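Local coordinates for protein nicotinamide-nucleotide adenylyltransferase NadR family / Ribosylnicotinamide kinase (Lactococcus lactis subsp. cremoris, PDB 6GYF) that probably phosphorylates nicotinamide riboside and adenylylates nicotinamide mononucleotide, two steps of NAD salvage carried by one chain, at residues A[182-187]-A[292-297]; A[191-196]-A[298-303]; A[207-212]-A[237-242]; A[221-226]-A[312-317]. All coordinates share one frame; numbering follows the deposited sequence.

Contact 1: A[182-187]-A[292-297]; sequences VVTVMG and ERMDLI. With NMN (beta-nicotinamide ribose monophosphate), chain C.
Val182 O takes two backbone N-H groups at once, from Asp295 N at 2.9 Å and from Leu296 N at 3.2 Å, both in its carbonyl plane. The amide of the same residue is used as well: Val182 N donates to Asp295 OD2 (3.1 Å), which accepts on the lone pair turned away from OD1. Further along, Thr184 N meets Leu296 O at 2.9 Å, almost straight in line with the carbonyl bond. These bonds lay strand 181-186 parallel to strand 296-299, the central pair of the four-stranded sheet of a P-loop NTPase domain. On one face the side chains of Val183 and Leu296 lie side by side, CG1 3.8 Å from CD2. On the face carrying Thr184 and Ile297, the extended chain of Met186 brings CE within 3.7 Å of Ile297 CG2 and tip to tip with Met294, whose sulfur also lies against Thr184 OG1; a bend at chi3 of Met294 (-66°) turns its methyl off the line of the chain. Beside this pair, Val183 and Val185 bond to strand 255-259, while Leu296 and Ile297 touch strand 340-342. Past the start of the strands sits nicotinamide mononucleotide. Its C5 lies over one face of the Arg293 guanidinium, and NH1 of Arg293 comes within 3.2 Å of phosphate O2P in the guanidinium plane. NH2 of Arg293 is tied to Ser180 O, which steadies that group.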
# COMPACT_ATOMS: atom_id res chain seq x y z
N VAL A 182 -4.20 7.58 0.33
CA VAL A 182 -4.26 7.88 -1.09
C VAL A 182 -5.33 8.95 -1.31
O VAL A 182 -6.50 8.74 -0.97
CB VAL A 182 -4.57 6.63 -1.93
CG1 VAL A 182 -4.84 7.04 -3.36
CG2 VAL A 182 -3.43 5.61 -1.85
N VAL A 183 -4.94 10.07 -1.88
CA VAL A 183 -5.87 11.10 -2.33
C VAL A 183 -5.85 11.10 -3.85
O VAL A 183 -4.78 11.13 -4.47
CB VAL A 183 -5.49 12.48 -1.78
CG1 VAL A 183 -6.54 13.52 -2.19
CG2 VAL A 183 -5.29 12.42 -0.25
N THR A 184 -7.03 11.04 -4.46
CA THR A 184 -7.14 11.06 -5.91
C THR A 184 -7.94 12.29 -6.33
O THR A 184 -9.01 12.55 -5.77
CB THR A 184 -7.81 9.79 -6.43
OG1 THR A 184 -6.99 8.66 -6.11
CG2 THR A 184 -8.04 9.87 -7.93
N VAL A 185 -7.41 13.05 -7.29
CA VAL A 185 -8.11 14.22 -7.81
C VAL A 185 -8.75 13.84 -9.14
O VAL A 185 -8.11 13.22 -10.00
CB VAL A 185 -7.14 15.39 -7.97
CG1 VAL A 185 -7.86 16.59 -8.56
CG2 VAL A 185 -6.52 15.69 -6.62
N MET A 186 -10.03 14.20 -9.31
CA MET A 186 -10.80 13.77 -10.47
C MET A 186 -11.52 14.97 -11.08
O MET A 186 -11.99 15.85 -10.35
CB MET A 186 -11.84 12.69 -10.11
CG MET A 186 -11.26 11.42 -9.48
SD MET A 186 -12.52 10.13 -9.40
CE MET A 186 -11.71 8.87 -8.40
N GLY A 187 -11.59 15.00 -12.40
CA GLY A 187 -12.32 16.04 -13.10
C GLY A 187 -11.91 16.13 -14.54
O GLY A 187 -10.85 15.63 -14.95
N GLU A 292 -7.70 -0.37 -6.78
CA GLU A 292 -7.39 1.02 -6.43
C GLU A 292 -7.85 1.29 -5.00
O GLU A 292 -9.05 1.27 -4.71
CB GLU A 292 -8.04 2.01 -7.39
CG GLU A 292 -7.44 2.08 -8.78
CD GLU A 292 -8.04 3.24 -9.56
OE1 GLU A 292 -8.83 3.98 -8.94
OE2 GLU A 292 -7.74 3.39 -10.77
N ARG A 293 -6.89 1.56 -4.13
CA ARG A 293 -7.17 1.96 -2.76
C ARG A 293 -7.18 3.48 -2.72
O ARG A 293 -6.15 4.12 -2.94
CB ARG A 293 -6.10 1.38 -1.83
CG ARG A 293 -6.53 0.91 -0.45
CD ARG A 293 -5.91 1.79 0.69
NE ARG A 293 -4.49 2.19 0.60
CZ ARG A 293 -3.43 1.38 0.36
NH1 ARG A 293 -3.58 0.08 0.13
NH2 ARG A 293 -2.20 1.91 0.35
N MET A 294 -8.35 4.07 -2.46
CA MET A 294 -8.49 5.51 -2.33
C MET A 294 -9.09 5.84 -0.97
O MET A 294 -10.06 5.20 -0.55
CB MET A 294 -9.35 6.09 -3.45
CG MET A 294 -8.75 5.89 -4.82
SD MET A 294 -9.76 6.49 -6.18
CE MET A 294 -11.18 5.39 -6.10
N ASP A 295 -8.51 6.81 -0.28
CA ASP A 295 -9.01 7.24 1.02
C ASP A 295 -9.80 8.54 0.92
O ASP A 295 -10.80 8.70 1.63
CB ASP A 295 -7.84 7.41 2.01
CG ASP A 295 -7.22 6.08 2.41
OD1 ASP A 295 -7.84 5.33 3.21
OD2 ASP A 295 -6.11 5.76 1.94
N LEU A 296 -9.43 9.43 0.01
CA LEU A 296 -10.12 10.68 -0.23
C LEU A 296 -10.12 10.94 -1.73
O LEU A 296 -9.07 10.84 -2.38
CB LEU A 296 -9.44 11.84 0.51
CG LEU A 296 -9.77 13.25 0.04
CD1 LEU A 296 -11.25 13.64 0.27
CD2 LEU A 296 -8.82 14.22 0.74
N ILE A 297 -11.28 11.30 -2.25
CA ILE A 297 -11.46 11.61 -3.66
C ILE A 297 -11.86 13.07 -3.75
O ILE A 297 -12.94 13.45 -3.28
CB ILE A 297 -12.52 10.72 -4.30
CG1 ILE A 297 -12.08 9.25 -4.26
CG2 ILE A 297 -12.79 11.18 -5.71
CD1 ILE A 297 -13.18 8.27 -4.65
O3P NMN C . -3.33 -5.34 -1.68
P NMN C . -2.59 -4.18 -1.05
O1P NMN C . -1.58 -4.58 0.00
O2P NMN C . -3.47 -3.01 -0.66
O5R NMN C . -1.69 -3.60 -2.25
C5R NMN C . -2.17 -2.53 -3.06
C4R NMN C . -1.27 -2.38 -4.29
O4R NMN C . -1.99 -1.71 -5.33
C3R NMN C . -0.03 -1.56 -3.97
O3R NMN C . 1.14 -2.34 -4.25
C2R NMN C . -0.13 -0.31 -4.83
O2R NMN C . 1.01 -0.13 -5.69
C1R NMN C . -1.38 -0.47 -5.68
N1 NMN C . -2.31 0.63 -5.39
C2 NMN C . -2.70 1.44 -6.38
C3 NMN C . -3.58 2.49 -6.13
C7 NMN C . -4.01 3.39 -7.25
O7 NMN C . -4.86 4.24 -7.03
N7 NMN C . -3.45 3.25 -8.44
C4 NMN C . -4.06 2.69 -4.84
C5 NMN C . -3.64 1.84 -3.83
C6 NMN C . -2.76 0.80 -4.14

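Contact 2: A[191-196]-A[298-303]; sequences TGKTTL and LVIPPI. With SO4 (sulfate ion), chain E.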
# COMPACT_ATOMS: atom_id res chain seq x y z
N THR A 191 -9.46 22.22 -16.03
CA THR A 191 -10.26 22.63 -14.89
C THR A 191 -9.38 22.94 -13.67
O THR A 191 -9.92 23.34 -12.63
CB THR A 191 -11.31 21.55 -14.55
OG1 THR A 191 -12.44 22.16 -13.92
CG2 THR A 191 -10.73 20.47 -13.64
N GLY A 192 -8.06 22.79 -13.79
CA GLY A 192 -7.14 23.08 -12.71
C GLY A 192 -6.55 21.91 -11.94
O GLY A 192 -5.81 22.16 -10.97
N LYS A 193 -6.86 20.65 -12.31
CA LYS A 193 -6.40 19.51 -11.51
C LYS A 193 -4.89 19.52 -11.35
O LYS A 193 -4.37 19.19 -10.28
CB LYS A 193 -6.76 18.16 -12.13
CG LYS A 193 -8.20 17.81 -12.38
CD LYS A 193 -8.25 16.49 -13.20
CE LYS A 193 -7.53 16.57 -14.57
NZ LYS A 193 -6.01 16.49 -14.59
N THR A 194 -4.17 19.84 -12.41
CA THR A 194 -2.73 19.63 -12.33
C THR A 194 -2.11 20.62 -11.36
O THR A 194 -1.28 20.25 -10.53
CB THR A 194 -2.11 19.68 -13.73
OG1 THR A 194 -2.67 18.61 -14.52
CG2 THR A 194 -0.60 19.52 -13.66
N THR A 195 -2.54 21.89 -11.44
CA THR A 195 -2.11 22.88 -10.46
C THR A 195 -2.50 22.45 -9.05
O THR A 195 -1.73 22.61 -8.10
CB THR A 195 -2.72 24.24 -10.77
OG1 THR A 195 -2.21 24.73 -12.02
CG2 THR A 195 -2.40 25.22 -9.64
N LEU A 196 -3.71 21.91 -8.89
CA LEU A 196 -4.20 21.51 -7.57
C LEU A 196 -3.41 20.34 -6.99
O LEU A 196 -3.00 20.38 -5.82
CB LEU A 196 -5.68 21.15 -7.65
CG LEU A 196 -6.21 20.92 -6.24
CD1 LEU A 196 -6.06 22.21 -5.45
CD2 LEU A 196 -7.66 20.44 -6.28
N LEU A 298 -10.99 13.89 -4.32
CA LEU A 298 -11.32 15.29 -4.58
C LEU A 298 -11.83 15.40 -6.01
O LEU A 298 -11.15 14.98 -6.95
CB LEU A 298 -10.15 16.22 -4.33
CG LEU A 298 -9.63 16.17 -2.89
CD1 LEU A 298 -8.44 17.09 -2.71
CD2 LEU A 298 -10.71 16.45 -1.88
N VAL A 299 -13.04 15.93 -6.17
CA VAL A 299 -13.67 16.13 -7.46
C VAL A 299 -13.73 17.62 -7.72
O VAL A 299 -14.25 18.38 -6.90
CB VAL A 299 -15.08 15.52 -7.49
CG1 VAL A 299 -15.85 16.00 -8.71
CG2 VAL A 299 -14.98 14.02 -7.49
N ILE A 300 -13.23 18.05 -8.88
CA ILE A 300 -13.35 19.44 -9.30
C ILE A 300 -14.57 19.54 -10.20
O ILE A 300 -14.63 18.87 -11.24
CB ILE A 300 -12.08 19.93 -10.01
CG1 ILE A 300 -10.90 19.83 -9.06
CG2 ILE A 300 -12.28 21.37 -10.46
CD1 ILE A 300 -9.61 20.39 -9.60
N PRO A 301 -15.57 20.33 -9.84
CA PRO A 301 -16.80 20.34 -10.61
C PRO A 301 -16.66 21.25 -11.81
O PRO A 301 -15.70 22.03 -11.90
CB PRO A 301 -17.82 20.88 -9.59
CG PRO A 301 -17.00 21.81 -8.73
CD PRO A 301 -15.60 21.25 -8.69
N PRO A 302 -17.59 21.18 -12.76
CA PRO A 302 -17.49 22.06 -13.93
C PRO A 302 -17.73 23.50 -13.51
O PRO A 302 -18.63 23.80 -12.72
CB PRO A 302 -18.60 21.55 -14.85
CG PRO A 302 -19.60 20.96 -13.92
CD PRO A 302 -18.79 20.33 -12.82
N ILE A 303 -16.92 24.40 -14.05
CA ILE A 303 -17.12 25.82 -13.87
C ILE A 303 -16.69 26.53 -15.15
O ILE A 303 -15.93 25.99 -15.95
CB ILE A 303 -16.33 26.36 -12.66
CG1 ILE A 303 -15.05 25.55 -12.51
CG2 ILE A 303 -17.18 26.31 -11.39
CD1 ILE A 303 -13.86 26.40 -12.43
S SO4 E . -6.14 20.40 -15.74
O1 SO4 E . -5.32 21.61 -15.88
O2 SO4 E . -6.30 19.72 -17.03
O3 SO4 E . -5.52 19.46 -14.81
O4 SO4 E . -7.48 20.77 -15.28
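Ile300 drives its side chain under the turn that opens helix 193-203, a turn with the sequence and shape of a P-loop (Walker A motif) following strand 181-186. This is the tightly packed half. CD1 of Ile300 sits 3.8 Å from Lys193 CA and 3.9 Å from Leu196 CD2, the leucine running down alongside Ile300 as the isoleucine comes up. The other branch, CG2, meets Thr191 OG1 at 3.6 Å and the threonine methyl besides; with Ile300 CG1 beside the backbone N (chi1 -60°), the two branches spread to serve both ends of the turn. No hydrogen bond crosses here. Beyond Ile300 the contact thins out: Pro301 and Pro302 add little, and Ile303 is poorly ordered.

On its other side the turn wraps a sulfate, probably from the crystallisation liquor, consistent with a site for a nucleotide phosphate. Sulfate O4 collects the amides of Thr191, Gly192 and Lys193, the last at 3.0 Å, all near the N-terminal end of the helix. Gly192, the N-cap, has backbone angles at which a CB would press on the carbonyl of Thr191. In Lys193 two bends toward the end of the chain (chi3 -60°, chi4 78°) bring NZ back over the loop, where it also forms a salt bridge with Asp259. With an alanine here, Asp259 would probably lose this charged mate and sulfate O3 one of its donors. Sulfate O3 is gripped by Thr194 N at 2.8 Å and by Lys193 NZ at 3.0 Å.

Contact 3: A[207-212]-A[237-242]; sequences PFSEEY and TGQYDA. With NMN (beta-nicotinamide ribose monophosphate), chain C.
Gln239 turns its side-chain amide to the backbone at the start of helix 212-220 and uses both ends of it. NE2 donates to Glu210 O at 3.1 Å, with 167° at the hydrogen and the acceptor lying in the amide plane. OE1 receives the N-H of Tyr212, also nearly straight at 170°, although the donor is tilted out of the carbonyl plane. A turn about the CB-CG bond (chi2 69°) carries the amide from the flank of helix 229-247 across to these partners. Tyr212 is the first residue after the N-cap Glu211, so OE1 satisfies an amide of the first helical turn, one that has no earlier turn to bond to.

NE2 of Gln239 gives a further bond to Asn243 OD1, an oxygen that Ser209 OG shares, and the same hydroxyl bonds to Asp259 N. Glu211 is committed elsewhere, its OE2 in a salt bridge with Arg214.

The apolar part is Tyr212, whose ring lies flat over the helix backbone at Gly238. Gly238 CA stands 3.8 Å from the ring centroid in a CH-pi contact, and any CB there would run into the ring. A serine in place of Tyr212 would probably keep the amide bond but strip the cover from Gly238 and open a gap between the start of that helix and helix 229-247. The helix thus held carries Tyr240, whose OH lies 3.1 Å from ribose O4R of the bound nicotinamide mononucleotide.

Turning the Gln239 amide over would set NE2 against the N-H of Tyr212 and OE1 against Glu210 O, which probably fixes its orientation.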
# COMPACT_ATOMS: atom_id res chain seq x y z
N PRO A 207 4.45 12.98 -2.48
CA PRO A 207 4.61 12.68 -3.90
C PRO A 207 3.27 12.73 -4.60
O PRO A 207 2.21 12.63 -3.97
CB PRO A 207 5.20 11.27 -3.90
CG PRO A 207 4.74 10.66 -2.63
CD PRO A 207 4.60 11.78 -1.64
N PHE A 208 3.33 12.95 -5.91
CA PHE A 208 2.12 13.02 -6.71
C PHE A 208 2.37 12.45 -8.08
O PHE A 208 3.51 12.37 -8.55
CB PHE A 208 1.59 14.45 -6.82
CG PHE A 208 2.57 15.44 -7.35
CD1 PHE A 208 3.61 15.91 -6.55
CD2 PHE A 208 2.43 15.97 -8.61
CE1 PHE A 208 4.51 16.85 -7.01
CE2 PHE A 208 3.32 16.91 -9.07
CZ PHE A 208 4.36 17.35 -8.27
N SER A 209 1.29 12.06 -8.73
CA SER A 209 1.36 11.53 -10.07
C SER A 209 0.87 12.56 -11.09
O SER A 209 0.27 13.59 -10.76
CB SER A 209 0.54 10.25 -10.18
OG SER A 209 -0.83 10.53 -10.10
N GLU A 210 1.19 12.27 -12.35
CA GLU A 210 0.80 13.11 -13.47
C GLU A 210 -0.37 12.46 -14.18
O GLU A 210 -0.50 11.23 -14.17
CB GLU A 210 1.97 13.29 -14.43
CG GLU A 210 3.17 14.05 -13.88
CD GLU A 210 3.00 15.55 -14.01
OE1 GLU A 210 1.86 16.02 -14.25
OE2 GLU A 210 4.01 16.26 -13.87
N GLU A 211 -1.22 13.27 -14.79
CA GLU A 211 -2.24 12.70 -15.67
C GLU A 211 -1.54 11.98 -16.84
O GLU A 211 -0.79 12.59 -17.61
CB GLU A 211 -3.19 13.77 -16.18
CG GLU A 211 -4.30 13.22 -17.05
CD GLU A 211 -5.39 14.24 -17.35
OE1 GLU A 211 -6.59 13.88 -17.31
OE2 GLU A 211 -5.04 15.41 -17.62
N TYR A 212 -1.79 10.66 -16.95
CA TYR A 212 -1.09 9.87 -17.95
C TYR A 212 -1.61 10.18 -19.35
O TYR A 212 -0.83 10.20 -20.30
CB TYR A 212 -1.23 8.38 -17.64
CG TYR A 212 -0.49 7.41 -18.58
CD1 TYR A 212 0.84 7.07 -18.36
CD2 TYR A 212 -1.14 6.80 -19.66
CE1 TYR A 212 1.50 6.17 -19.18
CE2 TYR A 212 -0.48 5.91 -20.50
CZ TYR A 212 0.84 5.60 -20.25
OH TYR A 212 1.52 4.71 -21.05
N THR A 237 -3.98 0.77 -17.83
CA THR A 237 -2.83 0.17 -17.16
C THR A 237 -1.70 1.19 -17.00
O THR A 237 -0.92 1.10 -16.04
CB THR A 237 -2.32 -1.04 -17.95
OG1 THR A 237 -1.72 -0.58 -19.15
CG2 THR A 237 -3.48 -1.93 -18.33
N GLY A 238 -1.61 2.17 -17.89
CA GLY A 238 -0.53 3.14 -17.81
C GLY A 238 -0.70 4.13 -16.69
O GLY A 238 0.28 4.50 -16.04
N GLN A 239 -1.94 4.62 -16.48
CA GLN A 239 -2.22 5.50 -15.35
C GLN A 239 -2.08 4.75 -14.03
O GLN A 239 -1.55 5.29 -13.04
CB GLN A 239 -3.62 6.11 -15.50
CG GLN A 239 -4.01 7.17 -14.45
CD GLN A 239 -3.26 8.49 -14.57
OE1 GLN A 239 -3.50 9.27 -15.49
NE2 GLN A 239 -2.33 8.74 -13.66
N TYR A 240 -2.54 3.50 -13.99
CA TYR A 240 -2.43 2.72 -12.77
C TYR A 240 -0.96 2.50 -12.40
O TYR A 240 -0.58 2.65 -11.24
CB TYR A 240 -3.16 1.40 -12.93
CG TYR A 240 -3.10 0.54 -11.71
CD1 TYR A 240 -2.03 -0.31 -11.49
CD2 TYR A 240 -4.12 0.58 -10.76
CE1 TYR A 240 -1.97 -1.10 -10.37
CE2 TYR A 240 -4.06 -0.21 -9.63
CZ TYR A 240 -2.98 -1.06 -9.44
OH TYR A 240 -2.91 -1.85 -8.31
N ASP A 241 -0.14 2.09 -13.37
CA ASP A 241 1.28 1.93 -13.09
C ASP A 241 1.87 3.22 -12.52
O ASP A 241 2.60 3.20 -11.52
CB ASP A 241 2.03 1.52 -14.35
CG ASP A 241 1.68 0.10 -14.80
OD1 ASP A 241 0.97 -0.61 -14.03
OD2 ASP A 241 2.10 -0.31 -15.93
N ALA A 242 1.51 4.36 -13.11
CA ALA A 242 2.06 5.63 -12.66
C ALA A 242 1.64 5.94 -11.23
O ALA A 242 2.46 6.36 -10.41
CB ALA A 242 1.62 6.75 -13.60
O3P NMN C . -3.33 -5.34 -1.68
P NMN C . -2.59 -4.18 -1.05
O1P NMN C . -1.58 -4.58 0.00
O2P NMN C . -3.47 -3.01 -0.66
O5R NMN C . -1.69 -3.60 -2.25
C5R NMN C . -2.17 -2.53 -3.06
C4R NMN C . -1.27 -2.38 -4.29
O4R NMN C . -1.99 -1.71 -5.33
C3R NMN C . -0.03 -1.56 -3.97
O3R NMN C . 1.14 -2.34 -4.25
C2R NMN C . -0.13 -0.31 -4.83
O2R NMN C . 1.01 -0.13 -5.69
C1R NMN C . -1.38 -0.47 -5.68
N1 NMN C . -2.31 0.63 -5.39
C2 NMN C . -2.70 1.44 -6.38
C3 NMN C . -3.58 2.49 -6.13
C7 NMN C . -4.01 3.39 -7.25
O7 NMN C . -4.86 4.24 -7.03
N7 NMN C . -3.45 3.25 -8.44
C4 NMN C . -4.06 2.69 -4.84
C5 NMN C . -3.64 1.84 -3.83
C6 NMN C . -2.76 0.80 -4.14

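Contact 4: A[221-226]-A[312-317]; sequences NIDDDE and RHMEWE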
# COMPACT_ATOMS: atom_id res chain seq x y z
N ASN A 221 1.34 11.81 -29.95
CA ASN A 221 1.01 12.92 -30.83
C ASN A 221 -0.39 12.75 -31.42
O ASN A 221 -0.59 12.83 -32.63
CB ASN A 221 2.08 13.03 -31.92
CG ASN A 221 2.00 14.31 -32.72
OD1 ASN A 221 1.45 15.30 -32.26
ND2 ASN A 221 2.51 14.27 -33.94
N ILE A 222 -1.38 12.53 -30.54
CA ILE A 222 -2.77 12.36 -30.94
C ILE A 222 -3.69 13.17 -30.03
O ILE A 222 -3.38 13.41 -28.86
CB ILE A 222 -3.17 10.86 -30.94
CG1 ILE A 222 -2.86 10.20 -29.60
CG2 ILE A 222 -2.41 10.11 -32.03
CD1 ILE A 222 -3.20 8.69 -29.54
N ASP A 223 -4.81 13.63 -30.60
CA ASP A 223 -5.80 14.45 -29.91
C ASP A 223 -6.89 13.57 -29.33
O ASP A 223 -6.97 12.38 -29.63
CB ASP A 223 -6.40 15.48 -30.87
CG ASP A 223 -5.38 16.51 -31.33
OD1 ASP A 223 -4.69 17.08 -30.45
OD2 ASP A 223 -5.25 16.71 -32.56
N ASP A 224 -7.78 14.18 -28.53
CA ASP A 224 -8.75 13.37 -27.79
C ASP A 224 -9.64 12.57 -28.73
O ASP A 224 -9.88 11.38 -28.50
CB ASP A 224 -9.60 14.25 -26.88
CG ASP A 224 -8.80 14.90 -25.77
OD1 ASP A 224 -7.80 14.31 -25.34
OD2 ASP A 224 -9.17 16.00 -25.33
N ASP A 225 -10.13 13.21 -29.81
CA ASP A 225 -11.01 12.54 -30.77
C ASP A 225 -10.29 11.44 -31.56
O ASP A 225 -10.96 10.64 -32.23
CB ASP A 225 -11.63 13.55 -31.75
CG ASP A 225 -10.61 14.51 -32.35
OD1 ASP A 225 -9.39 14.37 -32.11
OD2 ASP A 225 -11.05 15.43 -33.07
N GLU A 226 -8.96 11.41 -31.55
CA GLU A 226 -8.26 10.38 -32.31
C GLU A 226 -8.07 9.09 -31.51
O GLU A 226 -7.70 8.07 -32.09
CB GLU A 226 -6.90 10.91 -32.83
CG GLU A 226 -7.07 11.97 -33.93
CD GLU A 226 -5.80 12.77 -34.27
OE1 GLU A 226 -4.97 13.02 -33.36
OE2 GLU A 226 -5.64 13.16 -35.47
N ARG A 312 -3.89 21.58 -23.85
CA ARG A 312 -5.32 21.68 -24.10
C ARG A 312 -5.84 20.32 -24.56
O ARG A 312 -5.53 19.87 -25.67
CB ARG A 312 -5.64 22.72 -25.17
CG ARG A 312 -6.45 23.94 -24.72
CD ARG A 312 -6.59 24.94 -25.87
NE ARG A 312 -7.83 24.69 -26.62
CZ ARG A 312 -7.96 23.83 -27.63
NH1 ARG A 312 -6.91 23.13 -28.06
NH2 ARG A 312 -9.13 23.67 -28.23
N HIS A 313 -6.61 19.65 -23.71
CA HIS A 313 -7.45 18.55 -24.16
C HIS A 313 -8.54 19.14 -25.05
O HIS A 313 -9.52 19.71 -24.56
CB HIS A 313 -8.05 17.81 -22.97
CG HIS A 313 -7.11 16.85 -22.29
ND1 HIS A 313 -7.12 15.50 -22.55
CD2 HIS A 313 -6.16 17.04 -21.34
CE1 HIS A 313 -6.21 14.90 -21.80
NE2 HIS A 313 -5.62 15.81 -21.06
N MET A 314 -8.37 19.03 -26.38
CA MET A 314 -9.24 19.74 -27.32
C MET A 314 -10.72 19.44 -27.09
O MET A 314 -11.55 20.36 -27.09
CB MET A 314 -8.87 19.35 -28.75
CG MET A 314 -7.84 20.21 -29.44
SD MET A 314 -8.29 20.41 -31.19
CE MET A 314 -8.53 18.71 -31.70
N GLU A 315 -11.07 18.17 -26.87
CA GLU A 315 -12.45 17.70 -26.87
C GLU A 315 -13.03 17.48 -25.48
O GLU A 315 -14.25 17.57 -25.31
CB GLU A 315 -12.54 16.39 -27.67
CG GLU A 315 -13.94 15.90 -28.04
CD GLU A 315 -13.96 14.40 -28.34
OE1 GLU A 315 -13.40 13.63 -27.52
OE2 GLU A 315 -14.50 13.99 -29.40
N TRP A 316 -12.19 17.16 -24.48
CA TRP A 316 -12.60 16.90 -23.09
C TRP A 316 -13.03 18.21 -22.32
O TRP A 316 -13.07 18.23 -21.08
CB TRP A 316 -11.47 16.15 -22.36
CG TRP A 316 -11.30 14.70 -22.87
CD1 TRP A 316 -11.99 14.10 -23.90
CD2 TRP A 316 -10.36 13.71 -22.40
NE1 TRP A 316 -11.56 12.81 -24.08
CE2 TRP A 316 -10.56 12.54 -23.18
CE3 TRP A 316 -9.38 13.69 -21.39
CZ2 TRP A 316 -9.81 11.36 -22.97
CZ3 TRP A 316 -8.63 12.51 -21.19
CH2 TRP A 316 -8.85 11.36 -21.98
N GLU A 317 -13.25 19.29 -23.08
CA GLU A 317 -13.85 20.55 -22.66
C GLU A 317 -15.27 20.70 -23.24
O GLU A 317 -15.76 19.84 -23.97
CB GLU A 317 -12.94 21.72 -23.09
CG GLU A 317 -11.47 21.57 -22.65
CD GLU A 317 -10.54 22.64 -23.25
OE1 GLU A 317 -9.31 22.44 -23.23
OE2 GLU A 317 -11.04 23.68 -23.74
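A histidine-carboxylate pair, His313 with Asp224, joins the short 3-10 turn 224-226 to the loop that runs toward helix 320-333, at the sulfate end of the P-loop domain. His313 ND1 donates to Asp224 OD1 at 3.1 Å on the syn side, and ring and carboxylate are only 20° from coplanar. The second oxygen works on the backbone: OD2 of Asp224 accepts the amide of Glu315 at 3.3 Å, and the amide of Trp316 adds a weak bond. Placed beside its own backbone N (chi1 -65°), the carboxylate reaches all three donors while lying stacked on the indole of Trp316, the planes 11° apart. Asp224 CB continues this cover, 4.0 Å from the centroid of the five-membered ring. Tyr268 also stacks with Trp316, which places the indole in an aromatic cluster.

Around this buried core the contact is looser. Met314 CE rests 3.9 Å from Asp223 CG, and Glu315 OE2 lies beside Asp225 CB. Within the turn, Glu226 folds back so that its OE1 takes the Asp223 amide at 2.8 Å, steadying the turn that presents Asp224.

Glu217 brings a like charge close to Asp224 OD1, which would tend to raise the affinity of this carboxylate for a proton. The imidazole and two amide donors work the other way and probably favour a buried, ionised aspartate that links the two loops.

How the contacts relate
Contacts 1 and 2 share strand 296-299: contact 1 pairs its start with strand 181-186, contact 2 sets its end against the P-loop that follows that strand. Their centres are 13 Å apart, and Met186 N and Leu298 O, 2.7 Å from each other, probably carry the pairing onward. The nucleotide lies at the contact 1 end, where Arg293 and, from contact 3, Tyr240 approach it; the sulfate lies at the contact 2 end. Contact 3, about 17 Å from contact 2 between centres, connects the two sites, with Glu211 OE2 3.4 Å from Lys193 NZ in a long, weak ion pair. Contact 4 borders the sulfate region through His313, whose NE2 packs 3.5 Å from Glu211 OE2.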